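Local structure of alpha-Amylase (Thermotoga maritima, 2B5D) at residues L6-H12 against L53-T58; L41-D46 against G127-Y131; T134-E138 against T381-V385. The protein is named an alpha-amylase and belongs to glycoside hydrolase family 57, whose members are built round a curled, largely parallel beta sheet flanked by helices. All coordinates share one frame; numbering follows the deposited sequence.

Interaction 1: residues L6-H12 against L53-T58; sequences LIFLHAH and LTMSIT
Leu9 and Met55 lie side by side where strand 6-11 runs along strand 53-57, the two short axes 4.7 Å apart and running in the same direction at 17°. Bridges Phe8-Thr54, Leu9-Met55, His10-Ser56 and Ala11-Ile57 establish an unbroken parallel register. Leu9 is bonded through both of its backbone groups: its N gives to Thr54 O (3.1 Å), and its O receives Ser56 N (3.0 Å). Thr58 N to Ala11 O (3.2 Å) carries the ladder past the end of strand 53-57, while Thr54 N to Ile7 O is weak.

Ser56 adds a side-chain rung. With its hydroxyl turned between the backbone N and the carbonyl carbon (chi1 67°), OG accepts from Ala11 N at 3.0 Å, an N-H divided between this hydroxyl and Ser56 O, and also makes a 2.7 Å hydrogen bond with His10 ND1 at the edge of the imidazole. His146 binds His10 NE2, so both ring nitrogens are held and the ring's rotation is fixed. On the same face the Phe8 ring, swung anti to its own N (chi1 -180°), leans over the neighbouring strand; Met55 CA lies over one ring face and Thr54 CG2 packs against Phe8 CD1. The other face is aliphatic: Met55 CE meets Ala11 CB at 4.0 Å, and Leu53 CD1 meets Ile7 CG2 at 3.6 Å.

Leu9 and Ala11 pack on helix 27-47, whereas Phe8 and His10 meet Trp182 from a strand farther round the sheet. Adjacent parallel strands joined through that helix make a beta-alpha-beta crossover, a unit of the distorted barrel of family 57.

Interaction 2: residues L41-D46 against G127-Y131; sequences LLMMFD and GFKKY
Phe45 and Tyr131 meet as an edge-to-face pair, the edge of the phenylalanine toward the face of the tyrosine, with ring planes at 75° and centroids 5.4 Å apart. The beta carbon takes part too: Phe45 CB stands 3.6 Å from the Tyr131 ring centroid, almost on the ring normal, a CH-pi contact. Phe45 CG lies anti to its carbonyl carbon (chi1 -62°), which turns the ring's edge to the tyrosine face, with Phe45 CD1 3.8 Å from Tyr131 CD2.

A second CH-pi contact is made by Leu42, whose CD1 sits over the middle of the Phe128 ring at 3.6 Å from the centroid; its CD2 reaches the rim, 3.8 Å from Phe128 CE1. The leucine's nearly eclipsed chi2 (17°) departs from the usual staggered forms, which suggests either strain or an imprecisely placed branch. Beyond the ring, Tyr131 OH lies 3.3 Å from Asp46 CA, a packing contact, and a water bonds weakly to this hydroxyl and to Leu42 O.

The short helix axes pass 10.7 Å apart, a separation filled by these rings. Beneath them lies the sheet: Phe45 and Phe128 both pack on strands 53-57 and 137-142, Tyr131 reaches Leu137 of the latter, and Phe51 stacks on Phe45, so helices 27-47 and 125-134 lie side by side on one layer of strands.

Interaction 3: residues T134-E138 against T381-V385; sequences TGKLE and TASEV
Van der Waals packing carries most of the contact between Glu138 and the start of helix 382-388. Glu138 CB lies 3.7 Å from Thr381 CB, and the methyl group of Thr381 continues the contact back along 134-138, with CG2 3.7 Å from Lys136 O. The glutamate chain extends anti to its backbone N (chi1 163°) and then bends at chi2 (69°), which lays the carboxylate beside Ser383. There the serine stands over a face of the flat group, its OG 3.3 Å from Glu138 CD and almost directly above that carbon. Ser383 OG is also 3.4 Å from Glu138 OE2, but the angle is poor for a hydrogen bond, consistent with this placement over the face.

Polar contact across the two segments runs through solvent. One water donates to Gly135 O at 2.8 Å and makes a hydrogen bond of 2.7 Å with Thr381 OG1, joining the turn after helix 125-134 to the N-cap residue of helix 382-388.

Hydrogen bonds inside each segment set its shape. Thr134 OG1 accepts from Lys136 N (3.3 Å), an ST turn, around Gly135, which leaves the helix with positive phi (89°). In 381-385, Thr381 N gives to Glu384 OE1 at 2.9 Å, approaching from above the carboxylate plane; OE2 of the same group forms a salt bridge with Arg52.

Strand 53-57 links the two parts: its backbone pairs with Lys136 and Glu138, while Thr54 OG1 bonds to Ala382 N. Helix 382-388 thus starts against the beginning of strand 137-142 and reaches Phe235 of strand 233-236 through Ala382 and Val385.

In the fold
From the N terminus, strand 3-11 leads into helix 27-47 and then strand 53-57, and interaction 1 closes this first loop. Interaction 2 opens on helix 27-47, inside that loop, and closes on helix 125-134 beyond it, so the two contacts cross; Phe45 against Leu53 and Phe128 against Met55 join them physically. Helix 125-134 turns into strand 137-142, and interaction 3 opens on that turn after both others have closed. Its partner comes 243 residues later, bringing helix 382-388 back to the sheet. Probable backbone bonds from Glu138 to Leu53 and to Met55 connect interactions 1 and 3, and Leu137 packs against residues of interaction 2.

Interaction 1: residues L6-H12 against L53-T58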
ATOM      1  N   LEU A   6       7.248 -40.053  23.056  1.00 49.92           N
ATOM      2  CA  LEU A   6       6.246 -39.042  23.407  1.00 49.82           C
ATOM      3  C   LEU A   6       5.988 -38.070  22.238  1.00 48.73           C
ATOM      4  O   LEU A   6       6.780 -37.164  21.966  1.00 46.73           O
ATOM      5  CB  LEU A   6       6.546 -38.393  24.791  1.00 48.64           C
ATOM      6  CG  LEU A   6       6.053 -37.048  25.355  1.00 50.88           C
ATOM      7  CD1 LEU A   6       4.609 -36.655  25.090  1.00 50.06           C
ATOM      8  CD2 LEU A   6       6.424 -36.905  26.860  1.00 49.49           C
ATOM      9  N   ILE A   7       4.884 -38.322  21.528  1.00 49.80           N
ATOM     10  CA  ILE A   7       4.485 -37.464  20.408  1.00 50.55           C
ATOM     11  C   ILE A   7       3.653 -36.332  20.965  1.00 50.14           C
ATOM     12  O   ILE A   7       2.649 -36.536  21.635  1.00 50.18           O
ATOM     13  CB  ILE A   7       3.671 -38.221  19.265  1.00 51.28           C
ATOM     14  CG1 ILE A   7       4.496 -39.308  18.562  1.00 50.83           C
ATOM     15  CG2 ILE A   7       3.131 -37.230  18.223  1.00 51.04           C
ATOM     16  CD1 ILE A   7       5.957 -38.931  18.295  1.00 52.43           C
ATOM     17  N   PHE A   8       4.055 -35.121  20.650  1.00 49.93           N
ATOM     18  CA  PHE A   8       3.275 -33.979  21.104  1.00 48.97           C
ATOM     19  C   PHE A   8       2.782 -33.137  19.910  1.00 48.04           C
ATOM     20  O   PHE A   8       3.579 -32.694  19.077  1.00 48.00           O
ATOM     21  CB  PHE A   8       4.092 -33.127  22.119  1.00 47.19           C
ATOM     22  CG  PHE A   8       3.326 -31.941  22.625  1.00 46.43           C
ATOM     23  CD1 PHE A   8       2.605 -32.007  23.836  1.00 42.84           C
ATOM     24  CD2 PHE A   8       3.266 -30.777  21.870  1.00 42.56           C
ATOM     25  CE1 PHE A   8       1.840 -30.913  24.300  1.00 43.02           C
ATOM     26  CE2 PHE A   8       2.491 -29.681  22.311  1.00 44.31           C
ATOM     27  CZ  PHE A   8       1.798 -29.734  23.531  1.00 43.77           C
ATOM     28  N   LEU A   9       1.473 -32.925  19.847  1.00 48.20           N
ATOM     29  CA  LEU A   9       0.844 -32.011  18.901  1.00 48.02           C
ATOM     30  C   LEU A   9       0.369 -30.732  19.551  1.00 47.77           C
ATOM     31  O   LEU A   9      -0.484 -30.753  20.481  1.00 46.82           O
ATOM     32  CB  LEU A   9      -0.397 -32.672  18.282  1.00 49.65           C
ATOM     33  CG  LEU A   9      -0.198 -33.952  17.466  1.00 52.38           C
ATOM     34  CD1 LEU A   9      -1.522 -34.391  16.819  1.00 51.90           C
ATOM     35  CD2 LEU A   9       0.919 -33.811  16.449  1.00 50.28           C
ATOM     36  N   HIS A  10       0.875 -29.621  19.023  1.00 46.96           N
ATOM     37  CA  HIS A  10       0.421 -28.289  19.403  1.00 47.17           C
ATOM     38  C   HIS A  10      -0.723 -27.774  18.477  1.00 47.51           C
ATOM     39  O   HIS A  10      -0.498 -27.462  17.273  1.00 46.97           O
ATOM     40  CB  HIS A  10       1.601 -27.310  19.367  1.00 46.71           C
ATOM     41  CG  HIS A  10       1.238 -25.919  19.753  1.00 46.52           C
ATOM     42  ND1 HIS A  10       0.463 -25.632  20.861  1.00 47.65           N
ATOM     43  CD2 HIS A  10       1.587 -24.723  19.217  1.00 47.54           C
ATOM     44  CE1 HIS A  10       0.325 -24.323  20.966  1.00 47.67           C
ATOM     45  NE2 HIS A  10       1.021 -23.748  19.997  1.00 48.23           N
ATOM     46  N   ALA A  11      -1.927 -27.716  19.046  1.00 46.88           N
ATOM     47  CA  ALA A  11      -3.160 -27.269  18.368  1.00 46.91           C
ATOM     48  C   ALA A  11      -3.567 -25.878  18.849  1.00 47.37           C
ATOM     49  O   ALA A  11      -4.108 -25.677  19.962  1.00 47.13           O
ATOM     50  CB  ALA A  11      -4.318 -28.276  18.572  1.00 44.33           C
ATOM     51  N   HIS A  12      -3.257 -24.905  18.012  1.00 48.19           N
ATOM     52  CA  HIS A  12      -3.536 -23.522  18.320  1.00 47.88           C
ATOM     53  C   HIS A  12      -4.030 -22.755  17.096  1.00 48.52           C
ATOM     54  O   HIS A  12      -3.519 -22.955  15.993  1.00 50.06           O
ATOM     55  CB  HIS A  12      -2.255 -22.850  18.810  1.00 46.90           C
ATOM     56  CG  HIS A  12      -2.429 -21.391  19.081  1.00 46.08           C
ATOM     57  ND1 HIS A  12      -1.771 -20.411  18.371  1.00 45.26           N
ATOM     58  CD2 HIS A  12      -3.235 -20.744  19.960  1.00 42.53           C
ATOM     59  CE1 HIS A  12      -2.127 -19.222  18.832  1.00 41.89           C
ATOM     60  NE2 HIS A  12      -3.004 -19.398  19.805  1.00 43.40           N
ATOM     61  N   LEU A  53      -1.015 -40.235  23.137  1.00 53.27           N
ATOM     62  CA  LEU A  53      -0.701 -38.941  22.529  1.00 52.27           C
ATOM     63  C   LEU A  53      -0.994 -37.814  23.498  1.00 51.91           C
ATOM     64  O   LEU A  53      -2.004 -37.831  24.216  1.00 51.85           O
ATOM     65  CB  LEU A  53      -1.494 -38.758  21.216  1.00 52.28           C
ATOM     66  CG  LEU A  53      -1.469 -37.410  20.493  1.00 51.82           C
ATOM     67  CD1 LEU A  53      -0.171 -37.226  19.759  1.00 48.55           C
ATOM     68  CD2 LEU A  53      -2.704 -37.186  19.563  1.00 50.99           C
ATOM     69  N   THR A  54      -0.075 -36.861  23.526  1.00 51.55           N
ATOM     70  CA  THR A  54      -0.228 -35.622  24.248  1.00 50.85           C
ATOM     71  C   THR A  54      -0.427 -34.446  23.294  1.00 51.16           C
ATOM     72  O   THR A  54       0.225 -34.347  22.270  1.00 51.37           O
ATOM     73  CB  THR A  54       1.007 -35.365  25.142  1.00 51.41           C
ATOM     74  OG1 THR A  54       1.401 -36.603  25.768  1.00 52.91           O
ATOM     75  CG2 THR A  54       0.713 -34.321  26.207  1.00 47.18           C
ATOM     76  N   MET A  55      -1.336 -33.546  23.634  1.00 50.95           N
ATOM     77  CA  MET A  55      -1.568 -32.377  22.798  1.00 51.69           C
ATOM     78  C   MET A  55      -2.002 -31.183  23.646  1.00 50.04           C
ATOM     79  O   MET A  55      -2.491 -31.338  24.728  1.00 50.15           O
ATOM     80  CB  MET A  55      -2.611 -32.672  21.692  1.00 50.59           C
ATOM     81  CG  MET A  55      -3.991 -32.939  22.210  1.00 52.25           C
ATOM     82  SD  MET A  55      -5.208 -33.372  20.950  1.00 55.73           S
ATOM     83  CE  MET A  55      -5.382 -31.846  19.994  1.00 55.32           C
ATOM     84  N   SER A  56      -1.750 -29.997  23.127  1.00 49.64           N
ATOM     85  CA  SER A  56      -2.317 -28.757  23.621  1.00 48.44           C
ATOM     86  C   SER A  56      -3.567 -28.491  22.820  1.00 48.52           C
ATOM     87  O   SER A  56      -3.643 -28.834  21.622  1.00 47.49           O
ATOM     88  CB  SER A  56      -1.330 -27.609  23.376  1.00 48.22           C
ATOM     89  OG  SER A  56      -1.198 -27.369  21.982  1.00 47.15           O
ATOM     90  N   ILE A  57      -4.570 -27.925  23.489  1.00 48.15           N
ATOM     91  CA  ILE A  57      -5.647 -27.220  22.824  1.00 46.85           C
ATOM     92  C   ILE A  57      -5.680 -25.889  23.533  1.00 47.73           C
ATOM     93  O   ILE A  57      -6.079 -25.815  24.713  1.00 47.37           O
ATOM     94  CB  ILE A  57      -6.981 -27.961  22.912  1.00 47.05           C
ATOM     95  CG1 ILE A  57      -6.781 -29.405  22.425  1.00 47.89           C
ATOM     96  CG2 ILE A  57      -8.044 -27.225  22.060  1.00 42.86           C
ATOM     97  CD1 ILE A  57      -8.032 -30.247  22.409  1.00 47.66           C
ATOM     98  N   THR A  58      -5.205 -24.845  22.840  1.00 47.01           N
ATOM     99  CA  THR A  58      -4.968 -23.563  23.507  1.00 46.52           C
ATOM    100  C   THR A  58      -6.304 -22.937  23.887  1.00 46.65           C
ATOM    101  O   THR A  58      -7.357 -23.351  23.358  1.00 47.03           O
ATOM    102  CB  THR A  58      -4.113 -22.645  22.673  1.00 46.10           C
ATOM    103  OG1 THR A  58      -4.874 -22.242  21.524  1.00 49.51           O
ATOM    104  CG2 THR A  58      -2.831 -23.393  22.243  1.00 43.34           C
TER
HETATM  105  O   HOH W   1       2.380 -38.473  24.118  1.00 41.93           O

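Interaction 2: residues L41-D46 against G127-Y131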
ATOM      1  N   LEU A  41      -8.270 -36.356  13.355  1.00 59.77           N
ATOM      2  CA  LEU A  41      -7.682 -36.903  14.596  1.00 60.46           C
ATOM      3  C   LEU A  41      -8.701 -37.691  15.397  1.00 60.88           C
ATOM      4  O   LEU A  41      -8.444 -38.809  15.820  1.00 61.43           O
ATOM      5  CB  LEU A  41      -7.077 -35.804  15.478  1.00 60.17           C
ATOM      6  CG  LEU A  41      -5.779 -35.128  15.035  1.00 59.64           C
ATOM      7  CD1 LEU A  41      -5.399 -34.042  16.038  1.00 60.67           C
ATOM      8  CD2 LEU A  41      -4.628 -36.134  14.860  1.00 60.20           C
ATOM      9  N   LEU A  42      -9.864 -37.101  15.594  1.00 61.69           N
ATOM     10  CA  LEU A  42     -10.974 -37.781  16.223  1.00 62.84           C
ATOM     11  C   LEU A  42     -11.304 -39.098  15.518  1.00 63.62           C
ATOM     12  O   LEU A  42     -11.440 -40.128  16.158  1.00 63.63           O
ATOM     13  CB  LEU A  42     -12.197 -36.856  16.266  1.00 62.65           C
ATOM     14  CG  LEU A  42     -12.541 -36.124  17.575  1.00 62.68           C
ATOM     15  CD1 LEU A  42     -11.397 -36.098  18.567  1.00 62.95           C
ATOM     16  CD2 LEU A  42     -13.046 -34.734  17.294  1.00 61.28           C
ATOM     17  N   MET A  43     -11.425 -39.060  14.198  1.00 64.92           N
ATOM     18  CA  MET A  43     -11.684 -40.264  13.430  1.00 66.00           C
ATOM     19  C   MET A  43     -10.604 -41.319  13.647  1.00 65.00           C
ATOM     20  O   MET A  43     -10.887 -42.495  13.867  1.00 65.16           O
ATOM     21  CB  MET A  43     -11.840 -39.908  11.952  1.00 65.84           C
ATOM     22  CG  MET A  43     -13.299 -39.636  11.587  1.00 68.15           C
ATOM     23  SD  MET A  43     -13.568 -38.470  10.225  1.00 70.49           S
ATOM     24  CE  MET A  43     -12.098 -38.706   9.219  1.00 68.58           C
ATOM     25  N   MET A  44      -9.360 -40.878  13.608  1.00 64.83           N
ATOM     26  CA  MET A  44      -8.232 -41.735  13.868  1.00 64.41           C
ATOM     27  C   MET A  44      -8.191 -42.323  15.291  1.00 64.62           C
ATOM     28  O   MET A  44      -7.755 -43.452  15.459  1.00 65.34           O
ATOM     29  CB  MET A  44      -6.956 -40.967  13.535  1.00 64.60           C
ATOM     30  CG  MET A  44      -5.682 -41.801  13.452  1.00 64.29           C
ATOM     31  SD  MET A  44      -4.751 -41.886  15.008  1.00 64.06           S
ATOM     32  CE  MET A  44      -3.638 -40.489  14.867  1.00 61.96           C
ATOM     33  N   PHE A  45      -8.631 -41.582  16.312  1.00 64.77           N
ATOM     34  CA  PHE A  45      -8.610 -42.098  17.694  1.00 64.92           C
ATOM     35  C   PHE A  45      -9.655 -43.175  17.834  1.00 66.46           C
ATOM     36  O   PHE A  45      -9.464 -44.148  18.546  1.00 66.41           O
ATOM     37  CB  PHE A  45      -8.916 -41.017  18.750  1.00 63.78           C
ATOM     38  CG  PHE A  45      -7.923 -39.884  18.797  1.00 61.44           C
ATOM     39  CD1 PHE A  45      -8.237 -38.723  19.467  1.00 58.26           C
ATOM     40  CD2 PHE A  45      -6.688 -39.969  18.159  1.00 59.20           C
ATOM     41  CE1 PHE A  45      -7.351 -37.669  19.503  1.00 56.77           C
ATOM     42  CE2 PHE A  45      -5.805 -38.921  18.200  1.00 58.13           C
ATOM     43  CZ  PHE A  45      -6.140 -37.767  18.874  1.00 58.00           C
ATOM     44  N   ASP A  46     -10.783 -42.951  17.169  1.00 68.28           N
ATOM     45  CA  ASP A  46     -11.874 -43.892  17.135  1.00 69.63           C
ATOM     46  C   ASP A  46     -11.467 -45.192  16.428  1.00 70.35           C
ATOM     47  O   ASP A  46     -11.700 -46.285  16.967  1.00 71.36           O
ATOM     48  CB  ASP A  46     -13.066 -43.241  16.451  1.00 70.07           C
ATOM     49  CG  ASP A  46     -14.331 -44.079  16.550  1.00 72.45           C
ATOM     50  OD1 ASP A  46     -14.799 -44.542  15.482  1.00 75.79           O
ATOM     51  OD2 ASP A  46     -14.861 -44.268  17.676  1.00 73.34           O
ATOM     52  N   GLY A 127     -15.437 -34.561  22.128  1.00 65.92           N
ATOM     53  CA  GLY A 127     -14.682 -35.700  21.599  1.00 64.73           C
ATOM     54  C   GLY A 127     -13.269 -35.802  22.157  1.00 64.49           C
ATOM     55  O   GLY A 127     -12.807 -36.866  22.538  1.00 64.54           O
ATOM     56  N   PHE A 128     -12.565 -34.687  22.203  1.00 64.06           N
ATOM     57  CA  PHE A 128     -11.237 -34.677  22.778  1.00 64.02           C
ATOM     58  C   PHE A 128     -11.257 -34.986  24.279  1.00 64.28           C
ATOM     59  O   PHE A 128     -10.332 -35.623  24.803  1.00 63.48           O
ATOM     60  CB  PHE A 128     -10.527 -33.346  22.478  1.00 63.06           C
ATOM     61  CG  PHE A 128     -10.071 -33.231  21.058  1.00 62.21           C
ATOM     62  CD1 PHE A 128     -10.822 -32.501  20.119  1.00 61.25           C
ATOM     63  CD2 PHE A 128      -8.907 -33.877  20.637  1.00 60.56           C
ATOM     64  CE1 PHE A 128     -10.395 -32.396  18.771  1.00 59.81           C
ATOM     65  CE2 PHE A 128      -8.474 -33.777  19.306  1.00 59.47           C
ATOM     66  CZ  PHE A 128      -9.221 -33.042  18.371  1.00 59.40           C
ATOM     67  N   LYS A 129     -12.302 -34.517  24.950  1.00 64.88           N
ATOM     68  CA  LYS A 129     -12.467 -34.711  26.385  1.00 66.33           C
ATOM     69  C   LYS A 129     -12.606 -36.206  26.678  1.00 66.78           C
ATOM     70  O   LYS A 129     -12.037 -36.729  27.644  1.00 66.44           O
ATOM     71  CB  LYS A 129     -13.695 -33.936  26.863  1.00 66.10           C
ATOM     72  CG  LYS A 129     -13.976 -34.005  28.333  1.00 68.31           C
ATOM     73  CD  LYS A 129     -15.288 -33.279  28.657  1.00 71.97           C
ATOM     74  CE  LYS A 129     -15.581 -33.313  30.149  1.00 74.69           C
ATOM     75  NZ  LYS A 129     -17.027 -33.125  30.430  1.00 75.44           N
ATOM     76  N   LYS A 130     -13.333 -36.883  25.790  1.00 67.78           N
ATOM     77  CA  LYS A 130     -13.666 -38.293  25.938  1.00 68.53           C
ATOM     78  C   LYS A 130     -12.434 -39.181  25.770  1.00 68.72           C
ATOM     79  O   LYS A 130     -12.306 -40.214  26.422  1.00 69.86           O
ATOM     80  CB  LYS A 130     -14.787 -38.649  24.962  1.00 68.08           C
ATOM     81  CG  LYS A 130     -14.987 -40.110  24.679  1.00 69.92           C
ATOM     82  CD  LYS A 130     -16.137 -40.314  23.712  1.00 72.25           C
ATOM     83  CE  LYS A 130     -15.750 -41.262  22.591  1.00 73.85           C
ATOM     84  NZ  LYS A 130     -15.281 -40.484  21.420  1.00 75.72           N
ATOM     85  N   TYR A 131     -11.507 -38.766  24.923  1.00 68.69           N
ATOM     86  CA  TYR A 131     -10.271 -39.505  24.812  1.00 68.14           C
ATOM     87  C   TYR A 131      -9.306 -39.211  25.952  1.00 67.26           C
ATOM     88  O   TYR A 131      -8.513 -40.083  26.321  1.00 67.45           O
ATOM     89  CB  TYR A 131      -9.664 -39.391  23.402  1.00 69.15           C
ATOM     90  CG  TYR A 131     -10.546 -40.075  22.364  1.00 70.54           C
ATOM     91  CD1 TYR A 131     -10.602 -41.470  22.262  1.00 71.49           C
ATOM     92  CD2 TYR A 131     -11.336 -39.331  21.500  1.00 73.03           C
ATOM     93  CE1 TYR A 131     -11.415 -42.099  21.321  1.00 71.26           C
ATOM     94  CE2 TYR A 131     -12.163 -39.952  20.560  1.00 73.17           C
ATOM     95  CZ  TYR A 131     -12.202 -41.333  20.480  1.00 72.06           C
ATOM     96  OH  TYR A 131     -13.030 -41.926  19.532  1.00 72.83           O
TER
HETATM   97  O   HOH W   2     -14.626 -39.915  17.459  1.00 78.21           O

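Interaction 3: residues T134-E138 against T381-V385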
ATOM      1  N   THR A 134     -10.186 -41.722  28.752  1.00 65.93           N
ATOM      2  CA  THR A 134      -9.586 -43.042  28.560  1.00 64.38           C
ATOM      3  C   THR A 134      -8.127 -43.114  28.978  1.00 63.35           C
ATOM      4  O   THR A 134      -7.649 -44.199  29.291  1.00 64.22           O
ATOM      5  CB  THR A 134      -9.741 -43.587  27.111  1.00 65.19           C
ATOM      6  OG1 THR A 134      -8.814 -42.920  26.228  1.00 65.01           O
ATOM      7  CG2 THR A 134     -11.192 -43.430  26.608  1.00 63.52           C
ATOM      8  N   GLY A 135      -7.415 -41.985  29.007  1.00 61.88           N
ATOM      9  CA  GLY A 135      -5.981 -41.996  29.338  1.00 59.13           C
ATOM     10  C   GLY A 135      -5.073 -42.198  28.127  1.00 58.09           C
ATOM     11  O   GLY A 135      -3.849 -42.130  28.227  1.00 58.05           O
ATOM     12  N   LYS A 136      -5.677 -42.431  26.973  1.00 57.04           N
ATOM     13  CA  LYS A 136      -4.951 -42.565  25.717  1.00 56.66           C
ATOM     14  C   LYS A 136      -4.500 -41.196  25.202  1.00 55.66           C
ATOM     15  O   LYS A 136      -3.447 -41.082  24.543  1.00 56.29           O
ATOM     16  CB  LYS A 136      -5.834 -43.249  24.672  1.00 57.08           C
ATOM     17  CG  LYS A 136      -6.443 -44.577  25.128  1.00 58.81           C
ATOM     18  CD  LYS A 136      -6.940 -45.410  23.949  1.00 63.05           C
ATOM     19  CE  LYS A 136      -8.422 -45.142  23.653  1.00 65.53           C
ATOM     20  NZ  LYS A 136      -9.169 -46.434  23.448  1.00 66.24           N
ATOM     21  N   LEU A 137      -5.293 -40.173  25.512  1.00 54.05           N
ATOM     22  CA  LEU A 137      -4.962 -38.793  25.171  1.00 52.94           C
ATOM     23  C   LEU A 137      -4.706 -38.007  26.454  1.00 52.90           C
ATOM     24  O   LEU A 137      -5.370 -38.224  27.474  1.00 53.06           O
ATOM     25  CB  LEU A 137      -6.101 -38.136  24.391  1.00 52.18           C
ATOM     26  CG  LEU A 137      -5.858 -36.741  23.829  1.00 50.09           C
ATOM     27  CD1 LEU A 137      -4.799 -36.768  22.679  1.00 49.35           C
ATOM     28  CD2 LEU A 137      -7.157 -36.218  23.322  1.00 48.05           C
ATOM     29  N   GLU A 138      -3.725 -37.113  26.379  1.00 51.56           N
ATOM     30  CA  GLU A 138      -3.386 -36.179  27.427  1.00 50.58           C
ATOM     31  C   GLU A 138      -3.358 -34.790  26.748  1.00 50.51           C
ATOM     32  O   GLU A 138      -2.661 -34.585  25.722  1.00 50.61           O
ATOM     33  CB  GLU A 138      -2.038 -36.598  28.055  1.00 50.14           C
ATOM     34  CG  GLU A 138      -1.294 -35.585  28.892  1.00 48.99           C
ATOM     35  CD  GLU A 138      -1.980 -35.244  30.218  1.00 51.74           C
ATOM     36  OE1 GLU A 138      -1.399 -34.413  30.945  1.00 53.54           O
ATOM     37  OE2 GLU A 138      -3.080 -35.762  30.552  1.00 50.22           O
ATOM     38  N   THR A 381       2.124 -41.027  27.142  1.00 49.96           N
ATOM     39  CA  THR A 381       1.711 -39.616  27.224  1.00 49.05           C
ATOM     40  C   THR A 381       2.625 -39.007  28.269  1.00 48.78           C
ATOM     41  O   THR A 381       3.293 -39.726  28.994  1.00 49.10           O
ATOM     42  CB  THR A 381       0.260 -39.441  27.675  1.00 48.44           C
ATOM     43  OG1 THR A 381       0.188 -39.744  29.071  1.00 49.46           O
ATOM     44  CG2 THR A 381      -0.672 -40.323  26.879  1.00 47.15           C
ATOM     45  N   ALA A 382       2.632 -37.692  28.385  1.00 48.79           N
ATOM     46  CA  ALA A 382       3.543 -37.036  29.297  1.00 48.20           C
ATOM     47  C   ALA A 382       3.137 -37.235  30.777  1.00 48.81           C
ATOM     48  O   ALA A 382       3.981 -37.261  31.668  1.00 47.79           O
ATOM     49  CB  ALA A 382       3.633 -35.592  28.954  1.00 47.83           C
ATOM     50  N   SER A 383       1.841 -37.358  31.036  1.00 49.14           N
ATOM     51  CA  SER A 383       1.393 -37.556  32.400  1.00 50.29           C
ATOM     52  C   SER A 383       1.688 -39.010  32.846  1.00 50.72           C
ATOM     53  O   SER A 383       2.016 -39.225  34.003  1.00 50.64           O
ATOM     54  CB  SER A 383      -0.081 -37.252  32.510  1.00 50.25           C
ATOM     55  OG  SER A 383      -0.731 -37.978  31.488  1.00 52.84           O
ATOM     56  N   GLU A 384       1.624 -39.990  31.934  1.00 51.04           N
ATOM     57  CA  GLU A 384       2.127 -41.343  32.247  1.00 50.86           C
ATOM     58  C   GLU A 384       3.574 -41.326  32.692  1.00 51.38           C
ATOM     59  O   GLU A 384       3.944 -41.998  33.656  1.00 51.82           O
ATOM     60  CB  GLU A 384       2.029 -42.278  31.065  1.00 50.64           C
ATOM     61  CG  GLU A 384       0.687 -42.913  30.895  1.00 51.81           C
ATOM     62  CD  GLU A 384       0.568 -43.600  29.554  1.00 52.84           C
ATOM     63  OE1 GLU A 384       1.485 -43.404  28.709  1.00 52.84           O
ATOM     64  OE2 GLU A 384      -0.438 -44.332  29.337  1.00 53.67           O
ATOM     65  N   VAL A 385       4.417 -40.578  31.997  1.00 51.24           N
ATOM     66  CA  VAL A 385       5.794 -40.576  32.425  1.00 50.82           C
ATOM     67  C   VAL A 385       6.077 -39.919  33.774  1.00 50.97           C
ATOM     68  O   VAL A 385       6.892 -40.431  34.524  1.00 50.42           O
ATOM     69  CB  VAL A 385       6.868 -40.331  31.283  1.00 51.35           C
ATOM     70  CG1 VAL A 385       6.242 -40.161  29.895  1.00 51.36           C
ATOM     71  CG2 VAL A 385       7.953 -39.299  31.668  1.00 49.61           C
TER
HETATM   72  O   HOH W   3      -2.338 -40.293  29.742  1.00 52.36           O